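Local coordinates for transcriptional regulator (Streptococcus dysgalactiae, PDB 4YV9), which probably acts as a DNA-binding, quorum-sensing transcription regulator that responds to SHP peptide pheromones through a helical repeat domain, at residues F74-R79 and D103-M108; A90-L95 and A111-I116. All coordinates share one frame; numbering follows the deposited sequence.

Interaction 1 of 2, residues F74-R79 and D103-M108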
loop_
_atom_site.group_PDB
_atom_site.type_symbol
_atom_site.label_atom_id
_atom_site.label_comp_id
_atom_site.label_asym_id
_atom_site.label_seq_id
_atom_site.Cartn_x
_atom_site.Cartn_y
_atom_site.Cartn_z
ATOM N N PHE B 74 -5.054 15.751 -1.331
ATOM C CA PHE B 74 -4.052 15.284 -0.383
ATOM C C PHE B 74 -3.468 16.469 0.397
ATOM O O PHE B 74 -3.080 16.331 1.561
ATOM C CB PHE B 74 -2.941 14.510 -1.104
ATOM C CG PHE B 74 -2.126 13.637 -0.192
ATOM C CD1 PHE B 74 -2.596 12.390 0.201
ATOM C CD2 PHE B 74 -0.906 14.072 0.294
ATOM C CE1 PHE B 74 -1.850 11.586 1.048
ATOM C CE2 PHE B 74 -0.153 13.276 1.138
ATOM C CZ PHE B 74 -0.626 12.031 1.518
ATOM N N THR B 75 -3.421 17.630 -0.253
ATOM C CA THR B 75 -2.963 18.855 0.394
ATOM C C THR B 75 -3.972 19.258 1.467
ATOM O O THR B 75 -3.604 19.633 2.588
ATOM C CB THR B 75 -2.774 20.005 -0.628
ATOM O OG1 THR B 75 -1.775 19.638 -1.589
ATOM C CG2 THR B 75 -2.344 21.283 0.070
ATOM N N LEU B 76 -5.251 19.160 1.122
ATOM C CA LEU B 76 -6.319 19.415 2.082
ATOM C C LEU B 76 -6.187 18.498 3.289
ATOM O O LEU B 76 -6.185 18.958 4.435
ATOM C CB LEU B 76 -7.685 19.236 1.433
ATOM C CG LEU B 76 -8.900 19.377 2.357
ATOM C CD1 LEU B 76 -8.887 20.721 3.071
ATOM C CD2 LEU B 76 -10.158 19.214 1.551
ATOM N N LEU B 77 -6.059 17.202 3.026
ATOM C CA LEU B 77 -5.936 16.213 4.092
ATOM C C LEU B 77 -4.740 16.462 5.003
ATOM O O LEU B 77 -4.834 16.270 6.212
ATOM C CB LEU B 77 -5.832 14.813 3.508
ATOM C CG LEU B 77 -7.097 14.347 2.804
ATOM C CD1 LEU B 77 -6.945 12.927 2.277
ATOM C CD2 LEU B 77 -8.218 14.429 3.777
ATOM N N SER B 78 -3.618 16.868 4.416
ATOM C CA SER B 78 -2.399 17.092 5.174
ATOM C C SER B 78 -2.552 18.266 6.141
ATOM O O SER B 78 -2.142 18.172 7.292
ATOM C CB SER B 78 -1.223 17.326 4.226
ATOM O OG SER B 78 -1.503 18.391 3.339
ATOM N N ARG B 79 -3.146 19.360 5.671
ATOM C CA ARG B 79 -3.450 20.508 6.521
ATOM C C ARG B 79 -4.368 20.114 7.685
ATOM O O ARG B 79 -4.028 20.324 8.852
ATOM C CB ARG B 79 -4.103 21.631 5.703
ATOM C CG ARG B 79 -3.207 22.254 4.628
ATOM C CD ARG B 79 -3.850 23.500 4.005
ATOM N NE ARG B 79 -3.878 24.623 4.947
ATOM C CZ ARG B 79 -4.482 25.791 4.726
ATOM N NH1 ARG B 79 -5.124 26.009 3.582
ATOM N NH2 ARG B 79 -4.451 26.743 5.654
ATOM N N ASP B 103 -18.076 22.054 -2.108
ATOM C CA ASP B 103 -19.159 21.574 -1.243
ATOM C C ASP B 103 -18.758 20.347 -0.437
ATOM O O ASP B 103 -18.885 20.347 0.787
ATOM C CB ASP B 103 -20.425 21.265 -2.048
ATOM C CG ASP B 103 -21.661 21.103 -1.161
ATOM O OD1 ASP B 103 -21.898 21.962 -0.279
ATOM O OD2 ASP B 103 -22.402 20.113 -1.337
ATOM N N TYR B 104 -18.256 19.312 -1.105
ATOM C CA TYR B 104 -17.950 18.071 -0.401
ATOM C C TYR B 104 -16.774 18.240 0.552
ATOM O O TYR B 104 -16.783 17.681 1.650
ATOM C CB TYR B 104 -17.662 16.936 -1.383
ATOM C CG TYR B 104 -18.743 16.766 -2.423
ATOM C CD1 TYR B 104 -20.074 16.982 -2.106
ATOM C CD2 TYR B 104 -18.423 16.420 -3.733
ATOM C CE1 TYR B 104 -21.059 16.848 -3.052
ATOM C CE2 TYR B 104 -19.401 16.281 -4.683
ATOM C CZ TYR B 104 -20.714 16.495 -4.339
ATOM O OH TYR B 104 -21.694 16.362 -5.288
ATOM N N GLU B 105 -15.776 19.012 0.138
ATOM C CA GLU B 105 -14.621 19.285 0.986
ATOM C C GLU B 105 -15.011 20.040 2.269
ATOM O O GLU B 105 -14.573 19.691 3.360
ATOM C CB GLU B 105 -13.568 20.092 0.228
ATOM C CG GLU B 105 -12.772 19.306 -0.846
ATOM C CD GLU B 105 -13.564 19.083 -2.111
ATOM O OE1 GLU B 105 -14.699 19.600 -2.193
ATOM O OE2 GLU B 105 -13.062 18.386 -3.022
ATOM N N SER B 106 -15.811 21.086 2.142
ATOM C CA SER B 106 -16.142 21.864 3.331
ATOM C C SER B 106 -17.074 21.048 4.201
ATOM O O SER B 106 -16.963 21.096 5.419
ATOM C CB SER B 106 -16.745 23.226 2.972
ATOM O OG SER B 106 -17.886 23.097 2.151
ATOM N N THR B 107 -17.971 20.276 3.584
ATOM C CA THR B 107 -18.834 19.376 4.344
ATOM C C THR B 107 -17.975 18.410 5.163
ATOM O O THR B 107 -18.251 18.162 6.333
ATOM C CB THR B 107 -19.807 18.575 3.432
ATOM O OG1 THR B 107 -20.857 19.441 2.969
ATOM C CG2 THR B 107 -20.429 17.421 4.217
HETATM N N MSE B 108 -16.910 17.899 4.551
HETATM C CA MSE B 108 -15.953 17.060 5.259
HETATM C C MSE B 108 -15.140 17.793 6.346
HETATM O O MSE B 108 -14.837 17.224 7.398
HETATM C CB MSE B 108 -14.986 16.431 4.259
HETATM C CG MSE B 108 -13.929 15.618 4.923
HETATM SE SE MSE B 108 -12.571 14.901 3.680
HETATM C CE MSE B 108 -11.247 14.617 5.031
#

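Interaction 2 of 2, residues A90-L95 and A111-I116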
loop_
_atom_site.group_PDB
_atom_site.type_symbol
_atom_site.label_atom_id
_atom_site.label_comp_id
_atom_site.label_asym_id
_atom_site.label_seq_id
_atom_site.Cartn_x
_atom_site.Cartn_y
_atom_site.Cartn_z
ATOM N N ALA B 90 -8.968 26.976 15.803
ATOM C CA ALA B 90 -8.891 28.289 15.185
ATOM C C ALA B 90 -8.625 28.232 13.680
ATOM O O ALA B 90 -9.352 28.838 12.898
ATOM C CB ALA B 90 -7.825 29.126 15.874
ATOM N N LYS B 91 -7.595 27.525 13.251
ATOM C CA LYS B 91 -7.255 27.632 11.838
ATOM C C LYS B 91 -7.973 26.572 11.004
ATOM O O LYS B 91 -8.006 26.668 9.779
ATOM C CB LYS B 91 -5.742 27.585 11.653
ATOM C CG LYS B 91 -5.103 26.390 12.291
ATOM C CD LYS B 91 -3.611 26.350 12.031
ATOM C CE LYS B 91 -2.845 27.438 12.743
ATOM N NZ LYS B 91 -1.395 27.289 12.437
ATOM N N LEU B 92 -8.583 25.587 11.663
ATOM C CA LEU B 92 -9.526 24.702 10.974
ATOM C C LEU B 92 -10.748 25.518 10.595
ATOM O O LEU B 92 -11.400 25.262 9.590
ATOM C CB LEU B 92 -9.934 23.512 11.844
ATOM C CG LEU B 92 -8.988 22.313 11.866
ATOM C CD1 LEU B 92 -9.292 21.461 13.075
ATOM C CD2 LEU B 92 -9.104 21.476 10.580
ATOM N N LEU B 93 -11.043 26.517 11.418
ATOM C CA LEU B 93 -12.168 27.409 11.175
ATOM C C LEU B 93 -12.041 28.237 9.896
ATOM O O LEU B 93 -13.010 28.388 9.164
ATOM C CB LEU B 93 -12.365 28.335 12.379
ATOM C CG LEU B 93 -13.124 27.656 13.518
ATOM C CD1 LEU B 93 -13.287 28.563 14.753
ATOM C CD2 LEU B 93 -14.465 27.195 12.994
ATOM N N LYS B 94 -10.866 28.785 9.615
ATOM C CA LYS B 94 -10.725 29.518 8.361
ATOM C C LYS B 94 -10.178 28.656 7.232
ATOM O O LYS B 94 -10.239 29.043 6.060
ATOM C CB LYS B 94 -9.879 30.764 8.558
ATOM C CG LYS B 94 -10.765 31.981 8.843
ATOM C CD LYS B 94 -10.873 32.264 10.317
ATOM C CE LYS B 94 -10.915 33.768 10.545
ATOM N NZ LYS B 94 -10.920 34.115 11.981
ATOM N N LEU B 95 -9.691 27.469 7.580
ATOM C CA LEU B 95 -9.467 26.447 6.561
ATOM C C LEU B 95 -10.819 26.174 5.923
ATOM O O LEU B 95 -10.939 26.022 4.712
ATOM C CB LEU B 95 -8.874 25.169 7.156
ATOM C CG LEU B 95 -8.597 24.024 6.173
ATOM C CD1 LEU B 95 -7.572 24.465 5.146
ATOM C CD2 LEU B 95 -8.119 22.779 6.893
ATOM N N ALA B 111 -17.326 18.135 9.308
ATOM C CA ALA B 111 -17.450 16.847 9.994
ATOM C C ALA B 111 -16.259 16.614 10.911
ATOM O O ALA B 111 -16.412 16.186 12.052
ATOM C CB ALA B 111 -17.569 15.703 8.985
ATOM N N ILE B 112 -15.068 16.891 10.398
ATOM C CA ILE B 112 -13.846 16.675 11.165
ATOM C C ILE B 112 -13.763 17.664 12.304
ATOM O O ILE B 112 -13.462 17.301 13.443
ATOM C CB ILE B 112 -12.586 16.809 10.284
ATOM C CG1 ILE B 112 -12.498 15.639 9.318
ATOM C CG2 ILE B 112 -11.327 16.884 11.145
ATOM C CD1 ILE B 112 -11.670 15.943 8.090
ATOM N N LEU B 113 -14.036 18.923 11.983
ATOM C CA LEU B 113 -13.994 20.001 12.965
ATOM C C LEU B 113 -14.972 19.783 14.116
ATOM O O LEU B 113 -14.717 20.228 15.238
ATOM C CB LEU B 113 -14.278 21.342 12.284
ATOM C CG LEU B 113 -14.479 22.575 13.164
ATOM C CD1 LEU B 113 -13.250 22.830 13.999
ATOM C CD2 LEU B 113 -14.802 23.774 12.301
ATOM N N SER B 114 -16.089 19.109 13.845
ATOM C CA SER B 114 -17.087 18.838 14.884
ATOM C C SER B 114 -16.540 17.922 15.978
ATOM O O SER B 114 -17.080 17.884 17.086
ATOM C CB SER B 114 -18.344 18.205 14.287
ATOM O OG SER B 114 -18.064 16.897 13.825
ATOM N N SER B 115 -15.479 17.179 15.663
ATOM C CA SER B 115 -14.875 16.261 16.629
ATOM C C SER B 115 -13.992 16.960 17.652
ATOM O O SER B 115 -13.519 16.327 18.590
ATOM C CB SER B 115 -14.059 15.177 15.916
ATOM O OG SER B 115 -14.840 14.016 15.679
ATOM N N ILE B 116 -13.764 18.258 17.472
ATOM C CA ILE B 116 -13.004 19.032 18.446
ATOM C C ILE B 116 -13.717 20.338 18.800
ATOM O O ILE B 116 -13.293 21.075 19.696
ATOM C CB ILE B 116 -11.592 19.360 17.937
ATOM C CG1 ILE B 116 -11.660 20.367 16.796
ATOM C CG2 ILE B 116 -10.858 18.093 17.488
ATOM C CD1 ILE B 116 -10.308 20.741 16.279
#

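Interaction 1 of 2, residues F74-R79 and D103-M108
L76 and E105 mark the nearest backbone approach, with CA atoms 8.4 Å apart, as segments 74-79 and 103-108 run in the same general direction on two helices. A leucine methyl on the stem of E105 and one methyl-to-methyl meeting bridge the gap, and only 156 Å² is buried in total. From L76, the branch CD2 reaches the aliphatic part of E105, lying 3.5 Å from E105 CG and 3.8 Å from E105 CB. The first torsion of E105 (chi1 -73°) sets CG beside the backbone N, where it meets the leucine, and the bend at chi2 (77°) turns the carboxylate from L76, with OE2 hydrogen-bonded to Y143 OH. This parallel pairing joins helices 72-85 and 103-113, with helix 89-98 between them in sequence, consistent with the stacked helices of the TPR-like C-terminal domain of Rgg regulators. In the second meeting, L77 CD2 abuts selenomethionine M108 CE at 3.3 Å, tighter than usual van der Waals contact, and the two side chains lie roughly perpendicular. M108 spans the distance because its chain is extended beyond CG (chi2 -175°). L77 also packs on Y142 and on a modified side chain of the bound peptide, while M108 touches L147 and N150, so helix 142-151 borders this pair. On helix 72-85, T75 O accepts from both R79 N and S78 OG on the same face of its plane, the hydroxyl at 2.6 Å.

Interaction 2 of 2, residues A90-L95 and A111-I116
L92 and L113 bring the two backbones to a CA separation of 6.8 Å, and everything that crosses between the segments is apolar. L113, with CG anti to the backbone N (chi1 171°), forks against two neighbouring leucines: its CD1 sits 4.0 Å from L92 CB, and its CD2 is 3.5 Å from L93 CD2. The L93 and L113 side chains meet nearly at right angles. L92 sends CD1 further on to I116 CD1, at 3.4 Å, a closer approach than carbon pairs normally make. Hydrogen bonding stays within each segment. S114 OG donates to A111 O at 2.5 Å, tilted 34° from the carbonyl plane, and both oxygens also have a weak bond to R153. Bonds from S115 N to I112 O and from I116 N to L113 O, each spanning three residues, bring I116 round to the same side as L113. Beyond the segments, Y83 of helix 72-85 packs on L92, whereas I112 and S115 each pack on a modified side chain of the bound peptide. Packed through L92, L93, L113 and I116, helices 89-98 and 103-113 form an antiparallel helical hairpin that continues into the turn after 103-113, consistent with a TPR-like fold.

How the interactions relate
From the N terminus, the chain passes 74-79, then 90-95, before reaching 103-108 and 111-116, so the two contacts cross instead of nesting. Interaction 1 closes a loop of 23 intervening residues, 16 of them helical, which contains the first segment of interaction 2. Interaction 2 closes a shorter loop of 15 residues, which in turn contains 103-108. Both use helix 103-113, joining its first half to helix 72-85, and its C-terminal end and the turn after it to helix 89-98. Their centres are 11 Å apart, and R79 NH1 packs 3.3 Å from L95 CD1, joining the two first segments. Three successive helices are thereby tied together.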